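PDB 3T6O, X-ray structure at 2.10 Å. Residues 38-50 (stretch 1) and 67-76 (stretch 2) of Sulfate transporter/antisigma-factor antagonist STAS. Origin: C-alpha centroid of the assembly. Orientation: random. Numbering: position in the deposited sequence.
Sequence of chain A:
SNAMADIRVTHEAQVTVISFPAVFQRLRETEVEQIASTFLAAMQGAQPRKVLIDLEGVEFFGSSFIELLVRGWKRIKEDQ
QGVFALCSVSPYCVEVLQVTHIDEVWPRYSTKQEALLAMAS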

# COMPACT_ATOMS: atom_id res chain seq x y z
N THR A 38 11.71 -12.12 -11.10
CA THR A 38 11.41 -13.37 -11.79
C THR A 38 9.93 -13.71 -11.63
O THR A 38 9.27 -14.08 -12.58
CB THR A 38 12.35 -14.50 -11.25
OG1 THR A 38 13.68 -14.08 -11.49
CG2 THR A 38 12.16 -15.83 -11.94
N PHE A 39 9.39 -13.53 -10.42
CA PHE A 39 8.01 -13.82 -10.17
C PHE A 39 7.06 -13.00 -11.05
O PHE A 39 6.15 -13.56 -11.72
CB PHE A 39 7.73 -13.59 -8.70
CG PHE A 39 6.31 -13.75 -8.34
CD1 PHE A 39 5.75 -15.02 -8.24
CD2 PHE A 39 5.50 -12.66 -8.09
CE1 PHE A 39 4.40 -15.19 -7.90
CE2 PHE A 39 4.16 -12.82 -7.74
CZ PHE A 39 3.60 -14.08 -7.67
N LEU A 40 7.26 -11.68 -11.05
CA LEU A 40 6.36 -10.82 -11.80
C LEU A 40 6.52 -11.04 -13.31
O LEU A 40 5.54 -11.02 -14.04
CB LEU A 40 6.54 -9.33 -11.40
CG LEU A 40 6.13 -8.95 -9.98
CD1 LEU A 40 6.40 -7.49 -9.74
CD2 LEU A 40 4.66 -9.23 -9.72
N ALA A 41 7.72 -11.33 -13.77
CA ALA A 41 7.90 -11.58 -15.22
C ALA A 41 7.19 -12.89 -15.62
O ALA A 41 6.72 -12.99 -16.73
CB ALA A 41 9.42 -11.59 -15.64
N ALA A 42 7.05 -13.84 -14.70
CA ALA A 42 6.34 -15.10 -14.96
C ALA A 42 4.80 -14.92 -15.02
O ALA A 42 4.08 -15.86 -15.25
CB ALA A 42 6.68 -16.14 -13.89
N MSE A 43 4.28 -13.71 -14.79
CA MSE A 43 2.85 -13.52 -14.77
C MSE A 43 2.26 -13.18 -16.14
O MSE A 43 1.14 -12.70 -16.23
CB MSE A 43 2.50 -12.39 -13.80
CG MSE A 43 2.78 -12.68 -12.32
SE MSE A 43 1.90 -14.19 -11.55
CE MSE A 43 3.38 -15.46 -11.51
N GLN A 44 3.02 -13.32 -17.22
CA GLN A 44 2.49 -12.98 -18.54
C GLN A 44 2.05 -14.29 -19.25
O GLN A 44 1.96 -15.32 -18.62
CB GLN A 44 3.50 -12.10 -19.26
CG GLN A 44 3.66 -10.66 -18.52
CD GLN A 44 2.29 -9.87 -18.37
OE1 GLN A 44 1.89 -9.42 -17.26
NE2 GLN A 44 1.57 -9.76 -19.49
N GLY A 45 1.67 -14.27 -20.49
CA GLY A 45 1.15 -15.52 -21.06
C GLY A 45 -0.18 -15.31 -21.73
O GLY A 45 -0.92 -14.40 -21.37
N ALA A 46 -0.48 -16.14 -22.71
CA ALA A 46 -1.76 -16.07 -23.39
C ALA A 46 -2.88 -16.34 -22.40
O ALA A 46 -2.75 -17.19 -21.53
CB ALA A 46 -1.83 -17.09 -24.56
N GLN A 47 -3.93 -15.53 -22.51
CA GLN A 47 -5.25 -15.73 -21.87
C GLN A 47 -5.81 -17.12 -22.18
O GLN A 47 -5.70 -17.59 -23.31
CB GLN A 47 -6.25 -14.69 -22.42
CG GLN A 47 -6.41 -13.34 -21.64
CD GLN A 47 -5.13 -12.52 -21.46
OE1 GLN A 47 -4.08 -13.06 -21.08
NE2 GLN A 47 -5.23 -11.21 -21.66
N PRO A 48 -6.38 -17.83 -21.18
CA PRO A 48 -6.42 -17.56 -19.74
C PRO A 48 -5.11 -17.98 -19.07
O PRO A 48 -4.59 -19.04 -19.34
CB PRO A 48 -7.55 -18.48 -19.28
CG PRO A 48 -7.36 -19.70 -20.14
CD PRO A 48 -6.83 -19.20 -21.47
N ARG A 49 -4.58 -17.13 -18.20
CA ARG A 49 -3.36 -17.45 -17.48
C ARG A 49 -3.71 -18.18 -16.22
O ARG A 49 -4.58 -17.75 -15.45
CB ARG A 49 -2.62 -16.17 -17.10
CG ARG A 49 -1.89 -15.52 -18.24
CD ARG A 49 -1.39 -14.10 -17.90
NE ARG A 49 -2.46 -13.16 -18.05
CZ ARG A 49 -2.34 -11.84 -17.89
NH1 ARG A 49 -1.18 -11.30 -17.55
NH2 ARG A 49 -3.41 -11.09 -18.08
N LYS A 50 -2.96 -19.25 -15.97
CA LYS A 50 -3.14 -20.07 -14.81
C LYS A 50 -1.78 -20.17 -14.12
O LYS A 50 -0.76 -20.51 -14.77
CB LYS A 50 -3.65 -21.45 -15.27
CG LYS A 50 -5.10 -21.43 -15.73
CD LYS A 50 -5.55 -22.74 -16.29
CE LYS A 50 -7.03 -22.68 -16.62
NZ LYS A 50 -7.61 -23.98 -17.06
N GLU A 67 2.02 -9.64 -0.00
CA GLU A 67 1.98 -8.48 -0.86
C GLU A 67 2.51 -8.79 -2.28
O GLU A 67 1.89 -8.40 -3.27
CB GLU A 67 2.81 -7.33 -0.28
CG GLU A 67 2.12 -6.58 0.79
CD GLU A 67 3.03 -5.52 1.46
OE1 GLU A 67 4.18 -5.28 0.95
OE2 GLU A 67 2.57 -4.98 2.49
N LEU A 68 3.64 -9.48 -2.36
CA LEU A 68 4.13 -9.89 -3.71
C LEU A 68 3.11 -10.74 -4.44
O LEU A 68 2.85 -10.52 -5.62
CB LEU A 68 5.43 -10.67 -3.62
CG LEU A 68 6.10 -11.05 -4.97
CD1 LEU A 68 6.36 -9.83 -5.88
CD2 LEU A 68 7.38 -11.78 -4.66
N LEU A 69 2.56 -11.74 -3.76
CA LEU A 69 1.58 -12.64 -4.38
C LEU A 69 0.37 -11.86 -4.96
O LEU A 69 -0.13 -12.15 -6.07
CB LEU A 69 1.15 -13.71 -3.40
CG LEU A 69 2.09 -14.86 -2.95
CD1 LEU A 69 1.33 -15.90 -2.12
CD2 LEU A 69 2.76 -15.55 -4.09
N VAL A 70 -0.03 -10.81 -4.23
CA VAL A 70 -1.17 -9.97 -4.62
C VAL A 70 -0.80 -9.21 -5.89
O VAL A 70 -1.62 -9.06 -6.78
CB VAL A 70 -1.59 -9.06 -3.45
CG1 VAL A 70 -2.52 -7.93 -3.89
CG2 VAL A 70 -2.28 -9.91 -2.29
N ARG A 71 0.45 -8.78 -6.01
CA ARG A 71 0.91 -8.12 -7.23
C ARG A 71 0.85 -9.05 -8.42
O ARG A 71 0.50 -8.62 -9.52
CB ARG A 71 2.33 -7.56 -7.09
CG ARG A 71 2.47 -6.48 -6.06
CD ARG A 71 3.94 -6.09 -5.87
NE ARG A 71 4.43 -5.41 -7.03
CZ ARG A 71 5.70 -5.17 -7.33
NH1 ARG A 71 6.68 -5.60 -6.53
NH2 ARG A 71 6.00 -4.48 -8.43
N GLY A 72 1.23 -10.29 -8.21
CA GLY A 72 1.15 -11.31 -9.26
C GLY A 72 -0.30 -11.54 -9.62
O GLY A 72 -0.68 -11.51 -10.79
N TRP A 73 -1.12 -11.75 -8.61
CA TRP A 73 -2.53 -12.01 -8.84
C TRP A 73 -3.22 -10.89 -9.62
O TRP A 73 -4.01 -11.18 -10.52
CB TRP A 73 -3.24 -12.33 -7.51
CG TRP A 73 -4.73 -12.31 -7.58
CD1 TRP A 73 -5.56 -13.22 -8.17
CD2 TRP A 73 -5.56 -11.30 -7.02
NE1 TRP A 73 -6.87 -12.84 -8.01
CE2 TRP A 73 -6.90 -11.65 -7.33
CE3 TRP A 73 -5.30 -10.11 -6.35
CZ2 TRP A 73 -7.98 -10.86 -6.96
CZ3 TRP A 73 -6.38 -9.31 -5.97
CH2 TRP A 73 -7.70 -9.69 -6.27
N LYS A 74 -2.92 -9.62 -9.29
CA LYS A 74 -3.53 -8.47 -9.98
C LYS A 74 -3.19 -8.44 -11.48
O LYS A 74 -3.96 -7.94 -12.31
CB LYS A 74 -3.11 -7.13 -9.33
CG LYS A 74 -3.72 -6.88 -7.97
CD LYS A 74 -3.35 -5.51 -7.41
CE LYS A 74 -3.82 -5.41 -5.95
NZ LYS A 74 -3.48 -4.17 -5.20
N ARG A 75 -2.02 -8.96 -11.81
CA ARG A 75 -1.60 -9.04 -13.19
C ARG A 75 -2.40 -10.07 -13.96
O ARG A 75 -2.64 -9.89 -15.15
CB ARG A 75 -0.09 -9.32 -13.32
CG ARG A 75 0.73 -8.04 -13.19
CD ARG A 75 2.10 -8.31 -12.70
NE ARG A 75 2.94 -7.12 -12.70
CZ ARG A 75 2.91 -6.19 -11.75
NH1 ARG A 75 2.09 -6.30 -10.72
NH2 ARG A 75 3.73 -5.17 -11.82
N ILE A 76 -2.81 -11.15 -13.32
CA ILE A 76 -3.56 -12.15 -14.07
C ILE A 76 -5.08 -12.15 -13.84
O ILE A 76 -5.81 -12.73 -14.63
CB ILE A 76 -2.96 -13.53 -13.87
CG1 ILE A 76 -3.43 -14.15 -12.61
CG2 ILE A 76 -1.35 -13.54 -13.90
CD1 ILE A 76 -2.98 -15.55 -12.57
O HOH W 1 -0.92 -7.97 -16.77

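Contact between the end of one helix with the loop that follows it (residues 38-50) and a second helix (residues 67-76) in a STAS-domain protein. The two stretches bury 598 Å² between them, both sides summed, and no direct hydrogen bond crosses the contact; it is held by apolar packing, by arginines lying against carbon, and by one bridging water.

The backbones approach closely where the CA atoms of Leu40 and Gly72 lie 5.8 Å apart, and Gly72 is what makes room for the neighbouring side chains. Its CA is 3.7 Å from Phe39 CE2 and likewise 3.7 Å from CG of Met43, a selenomethionine. A CB built at Gly72 would point toward stretch 1 and fall 2.6 Å from Phe39 CZ, a clash, and 3.2 Å from Met43 SE, which is tight. The bare backbone therefore serves as a floor for both side chains.

Apolar packing begins with Phe39, buried and with chi1 in t, which reaches across so that its CD2 is 3.6 Å from Leu68 CG and its CZ 4.0 Å from Leu69 CD2. The CB of Leu69 points away from stretch 1, yet the end of its side chain comes nearer and meets the ring. Phe39 CE2 also lies 3.4 Å from Leu68 O, a carbonyl already engaged within its own helix by the hydrogen bond from Gly72 N. Leu40 is a knob in a hole formed by Leu68, Arg71, Gly72 and Arg75: its CG is 4.2 Å from Leu68 CD1, and its CD2 is 3.9 Å from Gly72 N. Farther along, Met43 CB packs 4.0 Å from Ile76 CG2, and that same methyl approaches Met43 O at 3.5 Å. Ile76, with 90 Å² covered by stretch 1, touches both Met43 and Arg49, whose CD is also 4.0 Å from Ile76 CG2.

Two guanidinium groups lie against the Leu40 knob, with Leu40 CD1 over a face of Arg71 and Leu40 CD2 over a face of Arg75. Leu40 CD1 is 3.3 Å from Arg71 NH2, and Leu40 CD2 is 4.0 Å from Arg75 NH1. The latter group is steadied within its helix by a hydrogen bond from Arg75 NH1 to Arg71 O (3.1 Å). A methyl over the face leaves the in-plane N-H groups free for polar partners.

Among the polar contacts, Arg49 NH1 donates a hydrogen bond to Met43 O (3.0 Å, 153°), tying together two parts of the loop in stretch 1. The same Arg49 NH1 is 3.1 Å from Arg75 O, but the angle is too poor for a hydrogen bond; that oxygen lies over a face of the guanidinium, as does Ile76 CA. Arg75 O instead accepts from water 1 (3.0 Å to the water O), which also donates to Gln44 OE1 (3.2 Å from the water O). Although the CB of Gln44 points away from the helix, its side chain ends nearer, and water 1 links its amide oxygen to the helix backbone.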